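Hypothetical protein yibA (Escherichia coli, PDB 1OYZ) is of unknown function, perhaps an oxidoreductase, and folds as a curved all-helical array that includes HEAT repeats. Local coordinates at residues A[81-86]-A[116-121]; A[94-99]-A[130-135]; A[159-164]-A[186-191]; A[255-260]-A[268-273]. One frame throughout, in Å; residues are numbered along the deposited sequence.

Interaction 1: A[81-86]-A[116-121]; sequences IKICKK and AQRCKK
A buried polar contact ties Arg118, near the C-terminal end of helix 105-121, to Ile81 and Ile83 in the connection between helices 68-80 and 88-101. Arg118 NH1 donates to Ile81 O at 3.1 Å, with an N-H...O angle of 163°; the donor approaches in the carbonyl plane, and the oxygen lies close to the plane of the guanidinium. NH1 also bonds to Leu78 O, so two carbonyls around the end of helix 68-80 hold one nitrogen and fix the turn of the flat group. Bends at chi2 and chi3 swing the guanidinium off the helix flank towards the loop. Ile83 comes from the opposite direction and lays its CD1 over one face, 3.5 Å from Arg118 CZ. Lys121 NZ lies 3.4 Å above the other face, near its rim, and makes a weak bond to Gly79 O; the partial negative charge of that helix end probably eases the closeness of the two cations. A water accepts from Ile83 N at 2.9 Å and, weakly, from Arg118 NH2, while Val91 and Leu95 of helix 88-101 also touch Arg118. A leucine in its place would probably leave the Ile81 and Leu78 carbonyls without this donor and the loop less firmly held. Such an interhelical loop tethered to a neighbouring helix is consistent with an alpha-solenoid of the HEAT kind.

Interaction 2: A[94-99]-A[130-135]; sequences ILNNMA and VEQSQI
Gln132 of helix 126-136 reaches across to Asn96 and Ala99 of helix 88-101, and these three residues make the whole of a small contact that buries 125 Å². The helices come near each other here, with 7.2 Å between Asn96 CA and Gln132 CA. On the tight side, Gln132 runs out fully extended, CG opposite the backbone nitrogen (chi1 -177°), which carries its amide to the surface of the other helix. There the amide rests on the methyl of Ala99, with Gln132 CD 4.0 Å from Ala99 CB. The Asn96 side chain slides past from the opposite direction, and the two amides lie almost in one plane, 17° apart. Their nearest modelled atoms, Asn96 ND2 and Gln132 NE2, make a close polar approach of 2.8 Å. Shortening Gln132 to an alanine is likely to open a gap above the Ala99 methyl and to leave Asn96 without its polar neighbour across the helices. The contact is looser towards solvent, where Asn96 is partly exposed and the small buried area gives out. Behind the buried side stands helix 105-121, which links the two helices in sequence: its Ile112 touches Ala99, and its Ser114 and Thr115 touch Leu95. Leu100, on helix 88-101, extends the interface beside Gln132.

Interaction 3: A[159-164]-A[186-191]; sequences ATIPLL and NKYDNS
Leu164, which meets Tyr188 across the contact, is held by its backbone N, which donates to Thr160 O at 2.9 Å. The first turn of helix 161-168 packs here on the connection that follows helix 173-186, in what is probably a run of HEAT repeats. Helix 173-186 ends in a Schellman motif. Lys187 takes a positive phi of 55°, the chain leaves the helix there, and Tyr188 points towards segment 159-164.

Tyr188 and Ile161 carry most of the contact. The tyrosine ring is pinched between two residues: Ile161 lies over one face, with CG1 3.9 Å from Tyr188 CD1, and Asn186, from the tyrosine's own side of the contact, sets its CB over the rim of the opposite face, 3.2 Å above the plane. Leu164 comes in at about a right angle and meets the ring at its edge, where Leu164 CD2 is 4.0 Å from Tyr188 CE1. With both faces and this edge engaged, the ring is probably restricted in its rotation.

Farther along, the next helix begins. Asn190 occupies the N-cap position of helix 191-200, its OD1 accepting from Ile193 N, while Asp189 forms a salt bridge with Arg194 in the same helix. Because chi1 (61°) sets Asn190 CG between the backbone nitrogen and the carbonyl carbon, OD1 can serve the cap while the other end of the amide faces helix 161-168: Asn190 ND2 lies 3.9 Å from Ile161 CG2.

Interaction 4: A[255-260]-A[268-273]; sequences PVLDTM and EIITSA
Ile270 and Ala273 of helix 268-277 pack against Leu257 and Met260 of helix 254-261. The two segments run nearly antiparallel, at 156°, with their axes 9.4 Å apart at closest approach. Apolar side-chain contacts come first. Ile270 CD1 presses on Met260 CB at 3.7 Å, near the root of this selenomethionine, whose selenium end leads away. One turn further on, Leu257 CD1 meets Ala273 CB at 4.1 Å, the small methyl allowing the leucine to lie close to the helix surface.

A second group consists of methyls set against backbone oxygens. Ile270 CG2 lies 3.5 Å from Leu257 O, and Ile270 CD1 is 3.7 Å from Met260 O. The isoleucine therefore straddles two carbonyls: with chi1 at -60° its CG2 branch is turned to Leu257 while the CG1 arm extends towards Met260. Leu261 and, on helix 239-248, Ile242 add to the apolar surroundings of Ile270, and Ile274 and Leu277 to those of Leu257.

All four contact residues are buried, and their side chains contribute only carbon atoms to the touching surfaces. The chemistry suggests that shape and probably the exclusion of water, with no directed polar bond between the segments, hold this hairpin of helices closed near the C terminus.

From the N terminus, segment 81-86 opens interaction 1 and segment 94-99 opens interaction 2 before interaction 1 closes at 116-121 and interaction 2 at 130-135. The two loops therefore cross, tying the connection after helix 68-80 to helix 105-121, and helix 88-101 to helix 126-136; they also touch, Arg118 CD lying 4.0 Å from Leu95 CD2. Interaction 3 follows in series, its 159-164 to 186-191 loop enclosing helix 173-186, and it meets interaction 2 where Leu163 CD1 packs 3.6 Å from Ser133 O. Interaction 4 closes a short hairpin between the last two helices. Its nearest atoms are about 17 Å from interaction 3, and it lies across the chain's centre from interactions 1 and 2.

Interaction 1: A[81-86]-A[116-121]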
loop_
_atom_site.group_PDB
_atom_site.type_symbol
_atom_site.label_atom_id
_atom_site.label_comp_id
_atom_site.label_asym_id
_atom_site.label_seq_id
_atom_site.Cartn_x
_atom_site.Cartn_y
_atom_site.Cartn_z
ATOM N N ILE A 81 9.869 15.407 -5.824
ATOM C CA ILE A 81 10.662 16.625 -5.937
ATOM C C ILE A 81 9.742 17.849 -5.865
ATOM O O ILE A 81 8.580 17.790 -6.280
ATOM C CB ILE A 81 11.425 16.635 -7.285
ATOM C CG1 ILE A 81 12.607 17.617 -7.242
ATOM C CG2 ILE A 81 10.471 17.013 -8.416
ATOM C CD1 ILE A 81 13.591 17.437 -8.421
ATOM N N LYS A 82 10.250 18.954 -5.327
ATOM C CA LYS A 82 9.455 20.174 -5.263
ATOM C C LYS A 82 9.417 20.824 -6.654
ATOM O O LYS A 82 10.419 20.845 -7.372
ATOM C CB LYS A 82 10.038 21.139 -4.229
ATOM C CG LYS A 82 9.740 20.723 -2.788
ATOM C CD LYS A 82 10.123 21.820 -1.798
ATOM C CE LYS A 82 9.335 21.703 -0.507
ATOM N NZ LYS A 82 9.426 22.980 0.257
ATOM N N ILE A 83 8.250 21.325 -7.036
ATOM C CA ILE A 83 8.072 21.964 -8.336
ATOM C C ILE A 83 7.228 23.212 -8.215
ATOM O O ILE A 83 6.248 23.247 -7.472
ATOM C CB ILE A 83 7.361 21.041 -9.356
ATOM C CG1 ILE A 83 5.995 20.645 -8.820
ATOM C CG2 ILE A 83 8.231 19.807 -9.658
ATOM C CD1 ILE A 83 5.252 19.665 -9.700
ATOM N N CYS A 84 7.608 24.230 -8.967
ATOM C CA CYS A 84 6.882 25.479 -8.959
ATOM C C CYS A 84 5.407 25.245 -9.230
ATOM O O CYS A 84 5.000 24.219 -9.794
ATOM C CB CYS A 84 7.462 26.398 -10.014
ATOM S SG CYS A 84 7.815 25.480 -11.514
ATOM N N LYS A 85 4.613 26.220 -8.825
ATOM C CA LYS A 85 3.177 26.156 -8.986
ATOM C C LYS A 85 2.784 26.199 -10.458
ATOM O O LYS A 85 1.701 25.765 -10.824
ATOM C CB LYS A 85 2.529 27.329 -8.253
ATOM C CG LYS A 85 1.234 26.976 -7.552
ATOM C CD LYS A 85 1.524 26.263 -6.245
ATOM C CE LYS A 85 2.201 27.216 -5.263
ATOM N NZ LYS A 85 2.686 26.529 -4.027
ATOM N N LYS A 86 3.672 26.713 -11.300
ATOM C CA LYS A 86 3.359 26.823 -12.712
ATOM C C LYS A 86 3.798 25.660 -13.566
ATOM O O LYS A 86 3.673 25.694 -14.789
ATOM C CB LYS A 86 3.927 28.121 -13.279
ATOM C CG LYS A 86 2.838 29.154 -13.527
ATOM C CD LYS A 86 2.015 29.385 -12.252
ATOM C CE LYS A 86 0.698 30.095 -12.529
ATOM N NZ LYS A 86 -0.065 30.300 -11.265
ATOM N N ALA A 116 0.309 9.491 -7.150
ATOM C CA ALA A 116 -0.261 9.353 -5.804
ATOM C C ALA A 116 0.467 10.337 -4.876
ATOM O O ALA A 116 -0.164 11.081 -4.124
ATOM C CB ALA A 116 -0.088 7.903 -5.295
ATOM N N GLN A 117 1.797 10.333 -4.960
ATOM C CA GLN A 117 2.616 11.228 -4.167
ATOM C C GLN A 117 2.147 12.664 -4.395
ATOM O O GLN A 117 1.851 13.392 -3.450
ATOM C CB GLN A 117 4.069 11.137 -4.591
ATOM C CG GLN A 117 4.674 9.762 -4.557
ATOM C CD GLN A 117 5.015 9.304 -3.162
ATOM O OE1 GLN A 117 5.951 8.526 -2.972
ATOM N NE2 GLN A 117 4.255 9.770 -2.175
ATOM N N ARG A 118 2.072 13.061 -5.661
ATOM C CA ARG A 118 1.671 14.419 -5.999
ATOM C C ARG A 118 0.255 14.770 -5.523
ATOM O O ARG A 118 -0.007 15.902 -5.112
ATOM C CB ARG A 118 1.788 14.650 -7.518
ATOM C CG ARG A 118 3.165 14.313 -8.112
ATOM C CD ARG A 118 3.798 15.506 -8.856
ATOM N NE ARG A 118 3.932 16.666 -7.975
ATOM C CZ ARG A 118 5.042 17.039 -7.346
ATOM N NH1 ARG A 118 6.171 16.357 -7.493
ATOM N NH2 ARG A 118 5.011 18.088 -6.528
ATOM N N CYS A 119 -0.657 13.807 -5.566
ATOM C CA CYS A 119 -2.023 14.070 -5.137
ATOM C C CYS A 119 -2.060 14.338 -3.631
ATOM O O CYS A 119 -2.719 15.275 -3.153
ATOM C CB CYS A 119 -2.921 12.885 -5.475
ATOM S SG CYS A 119 -4.699 13.177 -5.195
ATOM N N LYS A 120 -1.342 13.521 -2.879
ATOM C CA LYS A 120 -1.330 13.720 -1.450
ATOM C C LYS A 120 -0.894 15.157 -1.135
ATOM O O LYS A 120 -1.502 15.815 -0.289
ATOM C CB LYS A 120 -0.401 12.717 -0.792
ATOM C CG LYS A 120 -0.651 12.581 0.682
ATOM C CD LYS A 120 0.198 11.470 1.261
ATOM C CE LYS A 120 -0.159 11.209 2.714
ATOM N NZ LYS A 120 0.641 10.064 3.243
ATOM N N LYS A 121 0.135 15.651 -1.821
ATOM C CA LYS A 121 0.591 17.014 -1.577
ATOM C C LYS A 121 -0.370 18.079 -2.141
ATOM O O LYS A 121 -0.328 19.243 -1.744
ATOM C CB LYS A 121 1.989 17.249 -2.174
ATOM C CG LYS A 121 3.099 16.313 -1.667
ATOM C CD LYS A 121 4.470 17.002 -1.739
ATOM C CE LYS A 121 5.557 16.139 -2.392
ATOM N NZ LYS A 121 5.244 15.773 -3.810
HETATM O O HOH W 1 6.174 20.319 -5.238
#

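Interaction 2: A[94-99]-A[130-135]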
loop_
_atom_site.group_PDB
_atom_site.type_symbol
_atom_site.label_atom_id
_atom_site.label_comp_id
_atom_site.label_asym_id
_atom_site.label_seq_id
_atom_site.Cartn_x
_atom_site.Cartn_y
_atom_site.Cartn_z
ATOM N N ILE A 94 2.140 14.796 -17.183
ATOM C CA ILE A 94 3.157 13.922 -17.711
ATOM C C ILE A 94 3.095 12.554 -17.026
ATOM O O ILE A 94 3.149 11.541 -17.696
ATOM C CB ILE A 94 4.547 14.523 -17.533
ATOM C CG1 ILE A 94 4.692 15.726 -18.488
ATOM C CG2 ILE A 94 5.619 13.468 -17.799
ATOM C CD1 ILE A 94 5.929 16.554 -18.280
ATOM N N LEU A 95 2.953 12.519 -15.706
ATOM C CA LEU A 95 2.912 11.245 -14.991
ATOM C C LEU A 95 1.653 10.431 -15.297
ATOM O O LEU A 95 1.692 9.210 -15.473
ATOM C CB LEU A 95 2.981 11.491 -13.479
ATOM C CG LEU A 95 4.292 11.628 -12.692
ATOM C CD1 LEU A 95 5.457 11.692 -13.601
ATOM C CD2 LEU A 95 4.231 12.841 -11.759
ATOM N N ASN A 96 0.536 11.124 -15.313
ATOM C CA ASN A 96 -0.771 10.524 -15.593
ATOM C C ASN A 96 -0.709 9.824 -16.954
ATOM O O ASN A 96 -1.139 8.668 -17.119
ATOM C CB ASN A 96 -1.821 11.644 -15.602
ATOM C CG ASN A 96 -3.188 11.168 -16.011
ATOM O OD1 ASN A 96 -3.723 11.651 -16.977
ATOM N ND2 ASN A 96 -3.764 10.222 -15.268
ATOM N N ASN A 97 -0.150 10.521 -17.931
ATOM C CA ASN A 97 -0.039 9.937 -19.247
ATOM C C ASN A 97 0.842 8.694 -19.255
ATOM O O ASN A 97 0.482 7.663 -19.845
ATOM C CB ASN A 97 0.498 10.962 -20.245
ATOM C CG ASN A 97 -0.043 10.727 -21.633
ATOM O OD1 ASN A 97 -1.081 11.298 -22.019
ATOM N ND2 ASN A 97 0.626 9.849 -22.386
HETATM N N MSE A 98 2.009 8.770 -18.630
HETATM C CA MSE A 98 2.886 7.592 -18.587
HETATM C C MSE A 98 2.200 6.431 -17.863
HETATM O O MSE A 98 2.282 5.275 -18.280
HETATM C CB MSE A 98 4.191 7.918 -17.854
HETATM C CG MSE A 98 4.961 9.053 -18.503
HETATM SE SE MSE A 98 6.445 9.718 -17.371
HETATM C CE MSE A 98 7.707 8.272 -17.763
ATOM N N ALA A 99 1.546 6.749 -16.759
ATOM C CA ALA A 99 0.858 5.728 -15.989
ATOM C C ALA A 99 -0.116 4.959 -16.876
ATOM O O ALA A 99 -0.369 3.763 -16.659
ATOM C CB ALA A 99 0.082 6.373 -14.836
ATOM N N VAL A 130 -8.774 9.147 -9.694
ATOM C CA VAL A 130 -9.851 8.177 -9.735
ATOM C C VAL A 130 -10.074 7.638 -11.163
ATOM O O VAL A 130 -10.189 6.431 -11.364
ATOM C CB VAL A 130 -11.153 8.788 -9.226
ATOM C CG1 VAL A 130 -12.293 7.858 -9.493
ATOM C CG2 VAL A 130 -11.042 9.063 -7.742
ATOM N N GLU A 131 -10.146 8.549 -12.130
ATOM C CA GLU A 131 -10.362 8.193 -13.517
ATOM C C GLU A 131 -9.204 7.329 -13.945
ATOM O O GLU A 131 -9.366 6.363 -14.718
ATOM C CB GLU A 131 -10.387 9.439 -14.412
ATOM C CG GLU A 131 -11.773 9.826 -14.914
ATOM C CD GLU A 131 -11.761 10.937 -15.984
ATOM O OE1 GLU A 131 -10.872 10.925 -16.874
ATOM O OE2 GLU A 131 -12.662 11.807 -15.950
ATOM N N GLN A 132 -8.021 7.702 -13.459
ATOM C CA GLN A 132 -6.810 6.966 -13.797
ATOM C C GLN A 132 -6.890 5.532 -13.290
ATOM O O GLN A 132 -6.539 4.601 -14.014
ATOM C CB GLN A 132 -5.593 7.640 -13.171
ATOM C CG GLN A 132 -4.257 7.003 -13.523
ATOM C CD GLN A 132 -3.135 7.626 -12.722
ATOM O OE1 GLN A 132 -2.824 7.185 -11.598
ATOM N NE2 GLN A 132 -2.549 8.691 -13.266
ATOM N N SER A 133 -7.345 5.362 -12.048
ATOM C CA SER A 133 -7.429 4.024 -11.460
ATOM C C SER A 133 -8.545 3.218 -12.122
ATOM O O SER A 133 -8.468 1.986 -12.203
ATOM C CB SER A 133 -7.659 4.133 -9.961
ATOM O OG SER A 133 -6.677 4.976 -9.365
ATOM N N GLN A 134 -9.564 3.909 -12.629
ATOM C CA GLN A 134 -10.642 3.200 -13.299
ATOM C C GLN A 134 -10.127 2.383 -14.474
ATOM O O GLN A 134 -10.759 1.422 -14.906
ATOM C CB GLN A 134 -11.700 4.175 -13.773
ATOM C CG GLN A 134 -12.516 4.679 -12.624
ATOM C CD GLN A 134 -13.372 5.860 -12.988
ATOM O OE1 GLN A 134 -14.205 6.295 -12.192
ATOM N NE2 GLN A 134 -13.176 6.394 -14.191
ATOM N N ILE A 135 -8.974 2.748 -15.011
ATOM C CA ILE A 135 -8.479 1.945 -16.097
ATOM C C ILE A 135 -7.233 1.172 -15.662
ATOM O O ILE A 135 -7.038 0.010 -16.046
ATOM C CB ILE A 135 -8.235 2.816 -17.390
ATOM C CG1 ILE A 135 -6.783 2.855 -17.751
ATOM C CG2 ILE A 135 -8.805 4.198 -17.241
ATOM C CD1 ILE A 135 -6.438 1.779 -18.691
#

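Interaction 3: A[159-164]-A[186-191]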
loop_
_atom_site.group_PDB
_atom_site.type_symbol
_atom_site.label_atom_id
_atom_site.label_comp_id
_atom_site.label_asym_id
_atom_site.label_seq_id
_atom_site.Cartn_x
_atom_site.Cartn_y
_atom_site.Cartn_z
ATOM N N ALA A 159 -17.323 5.949 -6.508
ATOM C CA ALA A 159 -16.240 5.685 -5.578
ATOM C C ALA A 159 -15.266 4.684 -6.192
ATOM O O ALA A 159 -15.474 4.165 -7.284
ATOM C CB ALA A 159 -16.801 5.137 -4.256
ATOM N N THR A 160 -14.188 4.417 -5.479
ATOM C CA THR A 160 -13.212 3.459 -5.955
ATOM C C THR A 160 -13.635 2.058 -5.490
ATOM O O THR A 160 -13.087 1.038 -5.933
ATOM C CB THR A 160 -11.830 3.799 -5.398
ATOM O OG1 THR A 160 -11.900 3.924 -3.970
ATOM C CG2 THR A 160 -11.331 5.113 -5.999
ATOM N N ILE A 161 -14.621 2.020 -4.598
ATOM C CA ILE A 161 -15.130 0.772 -4.048
ATOM C C ILE A 161 -15.178 -0.360 -5.047
ATOM O O ILE A 161 -14.599 -1.412 -4.830
ATOM C CB ILE A 161 -16.513 0.986 -3.427
ATOM C CG1 ILE A 161 -16.321 1.791 -2.138
ATOM C CG2 ILE A 161 -17.235 -0.378 -3.213
ATOM C CD1 ILE A 161 -17.591 2.077 -1.362
ATOM N N PRO A 162 -15.875 -0.154 -6.158
ATOM C CA PRO A 162 -15.988 -1.173 -7.196
ATOM C C PRO A 162 -14.605 -1.659 -7.654
ATOM O O PRO A 162 -14.405 -2.843 -7.902
ATOM C CB PRO A 162 -16.747 -0.450 -8.292
ATOM C CG PRO A 162 -17.587 0.569 -7.518
ATOM C CD PRO A 162 -16.626 1.068 -6.499
ATOM N N LEU A 163 -13.653 -0.739 -7.764
ATOM C CA LEU A 163 -12.298 -1.093 -8.190
ATOM C C LEU A 163 -11.702 -1.994 -7.108
ATOM O O LEU A 163 -11.174 -3.064 -7.386
ATOM C CB LEU A 163 -11.455 0.172 -8.366
ATOM C CG LEU A 163 -11.983 1.235 -9.348
ATOM C CD1 LEU A 163 -10.871 2.267 -9.527
ATOM C CD2 LEU A 163 -12.377 0.636 -10.734
ATOM N N LEU A 164 -11.807 -1.519 -5.876
ATOM C CA LEU A 164 -11.364 -2.227 -4.690
ATOM C C LEU A 164 -11.898 -3.665 -4.693
ATOM O O LEU A 164 -11.146 -4.629 -4.510
ATOM C CB LEU A 164 -11.864 -1.474 -3.455
ATOM C CG LEU A 164 -10.791 -0.764 -2.617
ATOM C CD1 LEU A 164 -9.520 -0.580 -3.416
ATOM C CD2 LEU A 164 -11.335 0.568 -2.115
ATOM N N ASN A 186 -10.673 2.300 5.438
ATOM C CA ASN A 186 -11.749 3.248 5.218
ATOM C C ASN A 186 -13.104 2.776 5.742
ATOM O O ASN A 186 -14.105 3.472 5.611
ATOM C CB ASN A 186 -11.844 3.566 3.735
ATOM C CG ASN A 186 -10.612 4.293 3.219
ATOM O OD1 ASN A 186 -10.317 4.261 2.028
ATOM N ND2 ASN A 186 -9.895 4.967 4.117
ATOM N N LYS A 187 -13.126 1.594 6.345
ATOM C CA LYS A 187 -14.354 1.039 6.903
ATOM C C LYS A 187 -15.484 0.961 5.885
ATOM O O LYS A 187 -16.644 1.175 6.210
ATOM C CB LYS A 187 -14.796 1.853 8.126
ATOM C CG LYS A 187 -13.782 1.832 9.273
ATOM C CD LYS A 187 -14.261 2.654 10.456
ATOM C CE LYS A 187 -13.158 2.862 11.484
ATOM N NZ LYS A 187 -13.726 3.520 12.688
ATOM N N TYR A 188 -15.132 0.658 4.644
ATOM C CA TYR A 188 -16.125 0.521 3.602
ATOM C C TYR A 188 -16.895 -0.774 3.863
ATOM O O TYR A 188 -16.313 -1.782 4.264
ATOM C CB TYR A 188 -15.435 0.463 2.243
ATOM C CG TYR A 188 -14.783 1.763 1.841
ATOM C CD1 TYR A 188 -13.787 1.791 0.861
ATOM C CD2 TYR A 188 -15.178 2.978 2.424
ATOM C CE1 TYR A 188 -13.194 2.992 0.472
ATOM C CE2 TYR A 188 -14.594 4.180 2.044
ATOM C CZ TYR A 188 -13.601 4.186 1.065
ATOM O OH TYR A 188 -13.004 5.383 0.699
ATOM N N ASP A 189 -18.199 -0.760 3.640
ATOM C CA ASP A 189 -18.970 -1.963 3.894
ATOM C C ASP A 189 -20.223 -2.085 3.036
ATOM O O ASP A 189 -20.931 -1.112 2.785
ATOM C CB ASP A 189 -19.312 -2.026 5.393
ATOM C CG ASP A 189 -19.929 -3.354 5.815
ATOM O OD1 ASP A 189 -19.747 -4.381 5.111
ATOM O OD2 ASP A 189 -20.586 -3.364 6.882
ATOM N N ASN A 190 -20.450 -3.299 2.558
ATOM C CA ASN A 190 -21.609 -3.635 1.751
ATOM C C ASN A 190 -21.625 -5.147 1.575
ATOM O O ASN A 190 -20.643 -5.845 1.875
ATOM C CB ASN A 190 -21.607 -2.919 0.387
ATOM C CG ASN A 190 -20.414 -3.272 -0.474
ATOM O OD1 ASN A 190 -20.122 -4.437 -0.732
ATOM N ND2 ASN A 190 -19.728 -2.247 -0.948
ATOM N N SER A 191 -22.744 -5.658 1.097
ATOM C CA SER A 191 -22.885 -7.089 0.940
ATOM C C SER A 191 -21.740 -7.703 0.131
ATOM O O SER A 191 -21.227 -8.760 0.478
ATOM C CB SER A 191 -24.238 -7.388 0.297
ATOM O OG SER A 191 -24.300 -8.744 -0.079
#

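Interaction 4: A[255-260]-A[268-273]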
loop_
_atom_site.group_PDB
_atom_site.type_symbol
_atom_site.label_atom_id
_atom_site.label_comp_id
_atom_site.label_asym_id
_atom_site.label_seq_id
_atom_site.Cartn_x
_atom_site.Cartn_y
_atom_site.Cartn_z
ATOM N N PRO A 255 -15.841 -18.846 26.239
ATOM C CA PRO A 255 -15.215 -20.041 26.813
ATOM C C PRO A 255 -13.751 -20.228 26.433
ATOM O O PRO A 255 -12.894 -20.382 27.305
ATOM C CB PRO A 255 -16.103 -21.170 26.291
ATOM C CG PRO A 255 -17.457 -20.497 26.204
ATOM C CD PRO A 255 -17.068 -19.217 25.504
ATOM N N VAL A 256 -13.472 -20.188 25.129
ATOM C CA VAL A 256 -12.125 -20.369 24.631
ATOM C C VAL A 256 -11.201 -19.258 25.093
ATOM O O VAL A 256 -10.037 -19.500 25.366
ATOM C CB VAL A 256 -12.103 -20.423 23.083
ATOM C CG1 VAL A 256 -12.881 -21.623 22.595
ATOM C CG2 VAL A 256 -12.713 -19.154 22.507
ATOM N N LEU A 257 -11.716 -18.034 25.161
ATOM C CA LEU A 257 -10.893 -16.912 25.601
ATOM C C LEU A 257 -10.512 -17.173 27.049
ATOM O O LEU A 257 -9.341 -17.065 27.437
ATOM C CB LEU A 257 -11.651 -15.579 25.483
ATOM C CG LEU A 257 -11.891 -15.038 24.062
ATOM C CD1 LEU A 257 -12.729 -13.772 24.145
ATOM C CD2 LEU A 257 -10.571 -14.760 23.326
ATOM N N ASP A 258 -11.500 -17.548 27.846
ATOM C CA ASP A 258 -11.244 -17.822 29.247
ATOM C C ASP A 258 -10.100 -18.844 29.370
ATOM O O ASP A 258 -9.148 -18.646 30.118
ATOM C CB ASP A 258 -12.519 -18.346 29.898
ATOM C CG ASP A 258 -12.351 -18.562 31.369
ATOM O OD1 ASP A 258 -12.360 -19.742 31.797
ATOM O OD2 ASP A 258 -12.189 -17.542 32.079
ATOM N N THR A 259 -10.212 -19.929 28.616
ATOM C CA THR A 259 -9.205 -20.986 28.585
ATOM C C THR A 259 -7.788 -20.464 28.262
ATOM O O THR A 259 -6.789 -20.941 28.819
ATOM C CB THR A 259 -9.552 -22.030 27.496
ATOM O OG1 THR A 259 -10.717 -22.762 27.889
ATOM C CG2 THR A 259 -8.410 -22.987 27.284
HETATM N N MSE A 260 -7.719 -19.509 27.334
HETATM C CA MSE A 260 -6.445 -18.943 26.876
HETATM C C MSE A 260 -5.753 -18.115 27.955
HETATM O O MSE A 260 -4.518 -18.013 27.978
HETATM C CB MSE A 260 -6.673 -18.092 25.629
HETATM C CG MSE A 260 -7.251 -18.901 24.468
HETATM SE SE MSE A 260 -7.658 -17.754 22.967
HETATM C CE MSE A 260 -9.600 -17.852 22.942
ATOM N N GLU A 268 -3.166 -10.178 28.889
ATOM C CA GLU A 268 -3.892 -8.919 28.952
ATOM C C GLU A 268 -4.806 -8.714 27.728
ATOM O O GLU A 268 -5.992 -8.419 27.878
ATOM C CB GLU A 268 -2.907 -7.751 29.070
ATOM C CG GLU A 268 -3.501 -6.412 28.687
ATOM C CD GLU A 268 -2.462 -5.309 28.649
ATOM O OE1 GLU A 268 -2.075 -4.825 29.739
ATOM O OE2 GLU A 268 -2.019 -4.930 27.531
ATOM N N ILE A 269 -4.247 -8.877 26.532
ATOM C CA ILE A 269 -4.994 -8.686 25.290
ATOM C C ILE A 269 -6.229 -9.600 25.252
ATOM O O ILE A 269 -7.276 -9.249 24.708
ATOM C CB ILE A 269 -4.066 -8.914 24.054
ATOM C CG1 ILE A 269 -4.805 -8.490 22.775
ATOM C CG2 ILE A 269 -3.568 -10.376 24.000
ATOM C CD1 ILE A 269 -3.994 -8.689 21.502
ATOM N N ILE A 270 -6.091 -10.763 25.868
ATOM C CA ILE A 270 -7.167 -11.731 25.971
ATOM C C ILE A 270 -8.254 -11.136 26.889
ATOM O O ILE A 270 -9.454 -11.133 26.559
ATOM C CB ILE A 270 -6.613 -13.059 26.562
ATOM C CG1 ILE A 270 -5.517 -13.600 25.642
ATOM C CG2 ILE A 270 -7.731 -14.083 26.749
ATOM C CD1 ILE A 270 -4.843 -14.861 26.135
ATOM N N THR A 271 -7.822 -10.603 28.026
ATOM C CA THR A 271 -8.749 -10.014 28.979
ATOM C C THR A 271 -9.493 -8.866 28.338
ATOM O O THR A 271 -10.677 -8.667 28.602
ATOM C CB THR A 271 -8.000 -9.528 30.241
ATOM O OG1 THR A 271 -7.402 -10.657 30.888
ATOM C CG2 THR A 271 -8.952 -8.843 31.225
ATOM N N SER A 272 -8.812 -8.122 27.474
ATOM C CA SER A 272 -9.452 -6.996 26.789
ATOM C C SER A 272 -10.621 -7.471 25.944
ATOM O O SER A 272 -11.708 -6.910 25.981
ATOM C CB SER A 272 -8.474 -6.281 25.851
ATOM O OG SER A 272 -7.416 -5.690 26.579
ATOM N N ALA A 273 -10.360 -8.498 25.155
ATOM C CA ALA A 273 -11.373 -9.049 24.282
ATOM C C ALA A 273 -12.515 -9.532 25.164
ATOM O O ALA A 273 -13.682 -9.283 24.863
ATOM C CB ALA A 273 -10.790 -10.200 23.465
#